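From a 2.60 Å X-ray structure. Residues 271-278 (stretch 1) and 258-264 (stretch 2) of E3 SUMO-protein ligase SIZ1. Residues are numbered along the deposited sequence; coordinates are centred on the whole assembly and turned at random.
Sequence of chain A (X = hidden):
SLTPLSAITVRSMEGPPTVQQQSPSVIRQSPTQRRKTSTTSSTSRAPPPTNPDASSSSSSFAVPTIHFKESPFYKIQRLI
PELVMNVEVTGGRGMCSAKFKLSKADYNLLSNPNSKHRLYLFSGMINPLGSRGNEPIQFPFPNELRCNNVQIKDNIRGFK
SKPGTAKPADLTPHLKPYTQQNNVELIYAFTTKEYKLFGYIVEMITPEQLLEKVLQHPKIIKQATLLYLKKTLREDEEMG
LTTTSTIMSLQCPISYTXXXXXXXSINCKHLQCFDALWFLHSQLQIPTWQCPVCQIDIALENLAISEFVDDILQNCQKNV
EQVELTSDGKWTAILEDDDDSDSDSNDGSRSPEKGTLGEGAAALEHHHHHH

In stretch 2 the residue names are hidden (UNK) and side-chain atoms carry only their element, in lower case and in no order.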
ATOM      1  N   LEU A 271      -0.558  24.837  -4.518  1.00 56.44           N
ATOM      2  CA  LEU A 271       0.359  24.808  -5.640  1.00 59.74           C
ATOM      3  C   LEU A 271       1.500  23.811  -5.471  1.00 60.67           C
ATOM      4  O   LEU A 271       1.848  23.093  -6.415  1.00 60.91           O
ATOM      5  CB  LEU A 271       0.935  26.203  -5.838  1.00 66.34           C
ATOM      6  CG  LEU A 271       0.657  26.891  -7.167  1.00 70.30           C
ATOM      7  CD1 LEU A 271      -0.804  26.735  -7.569  1.00 71.11           C
ATOM      8  CD2 LEU A 271       1.034  28.351  -7.017  1.00 70.94           C
ATOM      9  N   GLN A 272       2.075  23.772  -4.270  1.00 59.26           N
ATOM     10  CA  GLN A 272       3.194  22.881  -3.967  1.00 55.81           C
ATOM     11  C   GLN A 272       2.906  21.416  -4.264  1.00 55.05           C
ATOM     12  O   GLN A 272       1.949  20.842  -3.750  1.00 52.05           O
ATOM     13  CB  GLN A 272       3.619  23.032  -2.494  1.00 57.04           C
ATOM     14  CG  GLN A 272       4.859  22.207  -2.068  1.00 58.82           C
ATOM     15  CD  GLN A 272       6.053  22.383  -3.012  1.00 67.22           C
ATOM     16  OE1 GLN A 272       6.395  23.507  -3.399  1.00 71.46           O
ATOM     17  NE2 GLN A 272       6.696  21.274  -3.374  1.00 50.26           N
ATOM     18  N   CYS A 273       3.742  20.823  -5.111  1.00 51.60           N
ATOM     19  CA  CYS A 273       3.606  19.418  -5.452  1.00 48.75           C
ATOM     20  C   CYS A 273       4.700  18.684  -4.709  1.00 48.33           C
ATOM     21  O   CYS A 273       5.454  19.287  -3.946  1.00 45.22           O
ATOM     22  CB  CYS A 273       3.780  19.200  -6.953  1.00 54.33           C
ATOM     23  SG  CYS A 273       2.540  20.019  -7.954  1.00 57.48           S
ATOM     24  N   PHE A 274       4.777  17.379  -4.917  1.00 46.86           N
ATOM     25  CA  PHE A 274       5.809  16.563  -4.287  1.00 50.70           C
ATOM     26  C   PHE A 274       6.150  15.491  -5.311  1.00 51.21           C
ATOM     27  O   PHE A 274       5.374  15.252  -6.230  1.00 51.60           O
ATOM     28  CB  PHE A 274       5.297  15.934  -2.992  1.00 41.68           C
ATOM     29  CG  PHE A 274       4.013  15.210  -3.155  1.00 41.82           C
ATOM     30  CD1 PHE A 274       2.809  15.847  -2.880  1.00 39.60           C
ATOM     31  CD2 PHE A 274       3.999  13.890  -3.601  1.00 34.99           C
ATOM     32  CE1 PHE A 274       1.600  15.182  -3.044  1.00 38.26           C
ATOM     33  CE2 PHE A 274       2.805  13.217  -3.769  1.00 40.70           C
ATOM     34  CZ  PHE A 274       1.593  13.865  -3.488  1.00 35.83           C
ATOM     35  N   ASP A 275       7.296  14.840  -5.161  1.00 51.33           N
ATOM     36  CA  ASP A 275       7.696  13.849  -6.138  1.00 46.26           C
ATOM     37  C   ASP A 275       6.936  12.537  -6.038  1.00 45.19           C
ATOM     38  O   ASP A 275       7.037  11.835  -5.033  1.00 45.99           O
ATOM     39  CB  ASP A 275       9.197  13.613  -6.027  1.00 47.80           C
ATOM     40  CG  ASP A 275       9.729  12.822  -7.193  1.00 55.50           C
ATOM     41  OD1 ASP A 275       9.757  11.577  -7.105  1.00 56.96           O
ATOM     42  OD2 ASP A 275      10.084  13.442  -8.221  1.00 53.44           O
ATOM     43  N   ALA A 276       6.190  12.190  -7.089  1.00 45.35           N
ATOM     44  CA  ALA A 276       5.396  10.954  -7.066  1.00 47.34           C
ATOM     45  C   ALA A 276       6.248   9.716  -6.834  1.00 49.12           C
ATOM     46  O   ALA A 276       5.786   8.727  -6.259  1.00 50.73           O
ATOM     47  CB  ALA A 276       4.584  10.793  -8.356  1.00 36.97           C
ATOM     48  N   LEU A 277       7.501   9.754  -7.267  1.00 48.54           N
ATOM     49  CA  LEU A 277       8.331   8.585  -7.062  1.00 47.97           C
ATOM     50  C   LEU A 277       8.693   8.437  -5.597  1.00 46.55           C
ATOM     51  O   LEU A 277       8.630   7.327  -5.059  1.00 49.09           O
ATOM     52  CB  LEU A 277       9.604   8.640  -7.914  1.00 48.12           C
ATOM     53  CG  LEU A 277      10.369   7.318  -7.829  1.00 47.16           C
ATOM     54  CD1 LEU A 277       9.475   6.153  -8.252  1.00 38.98           C
ATOM     55  CD2 LEU A 277      11.584   7.404  -8.699  1.00 54.34           C
ATOM     56  N   TRP A 278       9.065   9.543  -4.953  1.00 36.20           N
ATOM     57  CA  TRP A 278       9.429   9.475  -3.549  1.00 41.16           C
ATOM     58  C   TRP A 278       8.198   9.223  -2.717  1.00 45.48           C
ATOM     59  O   TRP A 278       8.234   8.445  -1.771  1.00 50.10           O
ATOM     60  CB  TRP A 278      10.123  10.752  -3.069  1.00 41.70           C
ATOM     61  CG  TRP A 278      11.586  10.817  -3.448  1.00 49.12           C
ATOM     62  CD1 TRP A 278      12.114  11.333  -4.592  1.00 47.32           C
ATOM     63  CD2 TRP A 278      12.695  10.326  -2.683  1.00 55.37           C
ATOM     64  NE1 TRP A 278      13.483  11.200  -4.593  1.00 47.91           N
ATOM     65  CE2 TRP A 278      13.868  10.586  -3.434  1.00 55.68           C
ATOM     66  CE3 TRP A 278      12.813   9.693  -1.437  1.00 47.01           C
ATOM     67  CZ2 TRP A 278      15.146  10.235  -2.979  1.00 54.68           C
ATOM     68  CZ3 TRP A 278      14.083   9.347  -0.985  1.00 56.66           C
ATOM     69  CH2 TRP A 278      15.234   9.619  -1.757  1.00 55.23           C
ATOM     70  N   UNK A 258      15.464  18.248  -6.005  1.00 71.44           N
ATOM     71  CA  UNK A 258      14.772  18.669  -7.223  1.00 67.09           C
ATOM     72  C   UNK A 258      13.703  17.626  -7.540  1.00 66.08           C
ATOM     73  O   UNK A 258      13.989  16.427  -7.493  1.00 72.11           O
ATOM     74  c   UNK A 258      15.079  20.436 -10.038  1.00 73.63           C
ATOM     75  c   UNK A 258      15.778  18.713  -8.372  1.00 67.69           C
ATOM     76  c   UNK A 258      15.211  18.950  -9.764  1.00 70.23           C
ATOM     77  n   UNK A 258      15.181  20.748 -11.458  1.00 63.62           N
ATOM     78  n   UNK A 258      15.633  22.977 -11.109  1.00 59.61           N
ATOM     79  n   UNK A 258      15.506  22.144 -13.238  1.00 67.21           N
ATOM     80  c   UNK A 258      15.441  21.956 -11.933  1.00 59.12           C
ATOM     81  N   UNK A 259      12.481  18.060  -7.846  1.00 55.54           N
ATOM     82  CA  UNK A 259      11.431  17.110  -8.192  1.00 52.95           C
ATOM     83  C   UNK A 259      11.657  16.649  -9.624  1.00 54.39           C
ATOM     84  O   UNK A 259      12.271  17.352 -10.439  1.00 53.41           O
ATOM     85  s   UNK A 259       7.831  18.648  -6.696  1.00 48.84           S
ATOM     86  c   UNK A 259       8.361  20.365  -6.636  1.00 36.36           C
ATOM     87  c   UNK A 259      10.035  17.738  -8.091  1.00 48.39           C
ATOM     88  c   UNK A 259       9.409  17.723  -6.704  1.00 46.77           C
ATOM     89  N   UNK A 260      11.141  15.464  -9.925  1.00 55.30           N
ATOM     90  CA  UNK A 260      11.256  14.885 -11.248  1.00 54.61           C
ATOM     91  C   UNK A 260       9.831  14.530 -11.730  1.00 54.24           C
ATOM     92  O   UNK A 260       9.553  14.490 -12.924  1.00 58.15           O
ATOM     93  n   UNK A 260      15.798  13.402 -12.267  1.00 77.39           N
ATOM     94  c   UNK A 260      13.691  11.976 -12.358  1.00 75.11           C
ATOM     95  c   UNK A 260      14.985  12.327 -11.597  1.00 75.16           C
ATOM     96  c   UNK A 260      12.173  13.655 -11.169  1.00 47.42           C
ATOM     97  c   UNK A 260      12.731  13.185 -12.500  1.00 69.83           C
ATOM     98  N   UNK A 261       8.925  14.277 -10.789  1.00 52.32           N
ATOM     99  CA  UNK A 261       7.532  13.959 -11.122  1.00 54.59           C
ATOM    100  C   UNK A 261       6.623  14.749 -10.178  1.00 54.33           C
ATOM    101  O   UNK A 261       6.117  14.195  -9.200  1.00 58.91           O
ATOM    102  c   UNK A 261       8.195  11.581 -11.709  1.00 56.50           C
ATOM    103  c   UNK A 261       8.810  10.448 -13.765  1.00 63.68           C
ATOM    104  c   UNK A 261       9.351  11.077 -11.113  1.00 56.87           C
ATOM    105  o   UNK A 261      10.806   9.165 -13.873  1.00 68.47           O
ATOM    106  c   UNK A 261       7.256  12.468 -10.946  1.00 51.61           C
ATOM    107  c   UNK A 261       9.949   9.961 -13.151  1.00 68.01           C
ATOM    108  c   UNK A 261       7.941  11.255 -13.039  1.00 64.27           C
ATOM    109  c   UNK A 261      10.226  10.271 -11.822  1.00 60.73           C
ATOM    110  N   UNK A 262       6.380  16.040 -10.482  1.00 49.26           N
ATOM    111  CA  UNK A 262       5.545  16.907  -9.654  1.00 50.02           C
ATOM    112  C   UNK A 262       4.139  16.379  -9.590  1.00 51.66           C
ATOM    113  O   UNK A 262       3.529  16.111 -10.618  1.00 55.91           O
ATOM    114  c   UNK A 262       6.599  16.680 -11.784  1.00 50.53           C
ATOM    115  c   UNK A 262       5.604  18.255 -10.372  1.00 53.37           C
ATOM    116  c   UNK A 262       6.703  18.108 -11.372  1.00 58.71           C
ATOM    117  N   UNK A 263       3.611  16.244  -8.382  1.00 45.78           N
ATOM    118  CA  UNK A 263       2.274  15.732  -8.257  1.00 43.94           C
ATOM    119  C   UNK A 263       1.539  16.086  -6.980  1.00 41.36           C
ATOM    120  O   UNK A 263       2.086  16.684  -6.067  1.00 43.54           O
ATOM    121  c   UNK A 263       2.307  14.219  -8.456  1.00 49.25           C
ATOM    122  o   UNK A 263       3.406  13.641  -7.790  1.00 56.13           O
ATOM    123  N   UNK A 264       0.273  15.706  -6.943  1.00 46.36           N
ATOM    124  CA  UNK A 264      -0.596  15.957  -5.801  1.00 50.68           C
ATOM    125  C   UNK A 264      -1.941  15.389  -6.188  1.00 48.77           C
ATOM    126  O   UNK A 264      -2.178  15.139  -7.368  1.00 50.68           O
ATOM    127  n   UNK A 264      -0.997  21.992  -7.641  1.00 49.73           N
ATOM    128  c   UNK A 264      -1.260  18.278  -6.716  1.00 44.86           C
ATOM    129  c   UNK A 264      -0.720  17.466  -5.537  1.00 46.47           C
ATOM    130  c   UNK A 264      -0.974  19.772  -6.531  1.00 37.63           C
ATOM    131  c   UNK A 264      -1.477  20.575  -7.712  1.00 44.47           C
TER

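Position 258 carries seven side-chain atoms: three carbons in a row, a nitrogen, then a carbon bearing two more nitrogens. This terminal guanidinium group belongs to arginine alone. The CA-to-CB bond points away from stretch 1, and no side-chain atom comes within contact distance of it; the terminal nitrogens are hydrogen-bonded elsewhere in the structure. The residue is Arg258.

Position 259 has an unbranched chain of two carbons, a sulfur and a final carbon. The sulfur lies 3.7 Å from Cys273 O and 4.1 Å from Cys273 CB, and the terminal carbon is 3.8 Å from Gln272 NE2. A thioether within a linear chain identifies Met259, which is buried against the backbone where Cys273 leads into Phe274.

At position 260, four carbons in a row end in a nitrogen, and the CB lies 3.6 Å from Asp275 OD2. The chain has the pattern of lysine. The end of this exposed chain leads away from stretch 1, so Lys260 contributes mainly through its backbone: Lys260 N donates to Asp275 OD2 at 2.8 Å.

Position 261 shows one carbon followed by a six-carbon ring bearing a single oxygen. A ring carbon sits 4.0 Å from Leu277 CB, while the CB lies 4.1 Å from Ala276 CB. The oxygen borne by the ring distinguishes tyrosine from phenylalanine, giving Tyr261. Its backbone is engaged at both ends, with Tyr261 N donating to Asp275 OD2 (2.9 Å) and Tyr261 O accepting from Ala276 N (2.9 Å).

Three side-chain carbons at position 262 close a ring onto the backbone nitrogen, and its CB lies 4.0 Å from Cys273 CB. The closed ring defines proline, Pro262. Its nitrogen has no hydrogen to donate, and Pro262 occupies a non-hydrogen-bonded pair with Asp275, a place in the antiparallel ladder that asks for no such donor.

Position 263 has just one carbon and one oxygen, the latter 3.1 Å from Ala276 CB and 3.0 Å from Phe274 O. With no further carbon, this is Ser263 rather than threonine. Its backbone pairs with Phe274 in both directions: Ser263 N to Phe274 O and Phe274 N to Ser263 O are each 3.0 Å. Ser263 O also lies over one face of the Phe274 ring.

Position 264 again has four carbons in a row ending in nitrogen, but here the chain is extended after its first torsion and its end approaches stretch 1. A chain carbon lies 3.8 Å from Cys273 SG, and the terminal nitrogen 3.3 Å from Leu271 O. This unbranched chain of four carbons and a terminal nitrogen is lysine, Lys264, and its NZ makes a weak hydrogen bond to Leu271 O.

The contact therefore joins a short antiparallel ladder to a helix start. Asp275 links the two: its OD2 gathers the amides of Lys260 and Tyr261, while OD1 caps the helix by accepting from Trp278 N (3.0 Å) and, weakly, Leu277 N (2.9 Å). Around this polar framework, Met259, Pro262 and the aliphatic part of Lys264 pack about Cys273, and Tyr261 covers Ala276 and Leu277.

Stretch 2 (258-264) RMKYPSK
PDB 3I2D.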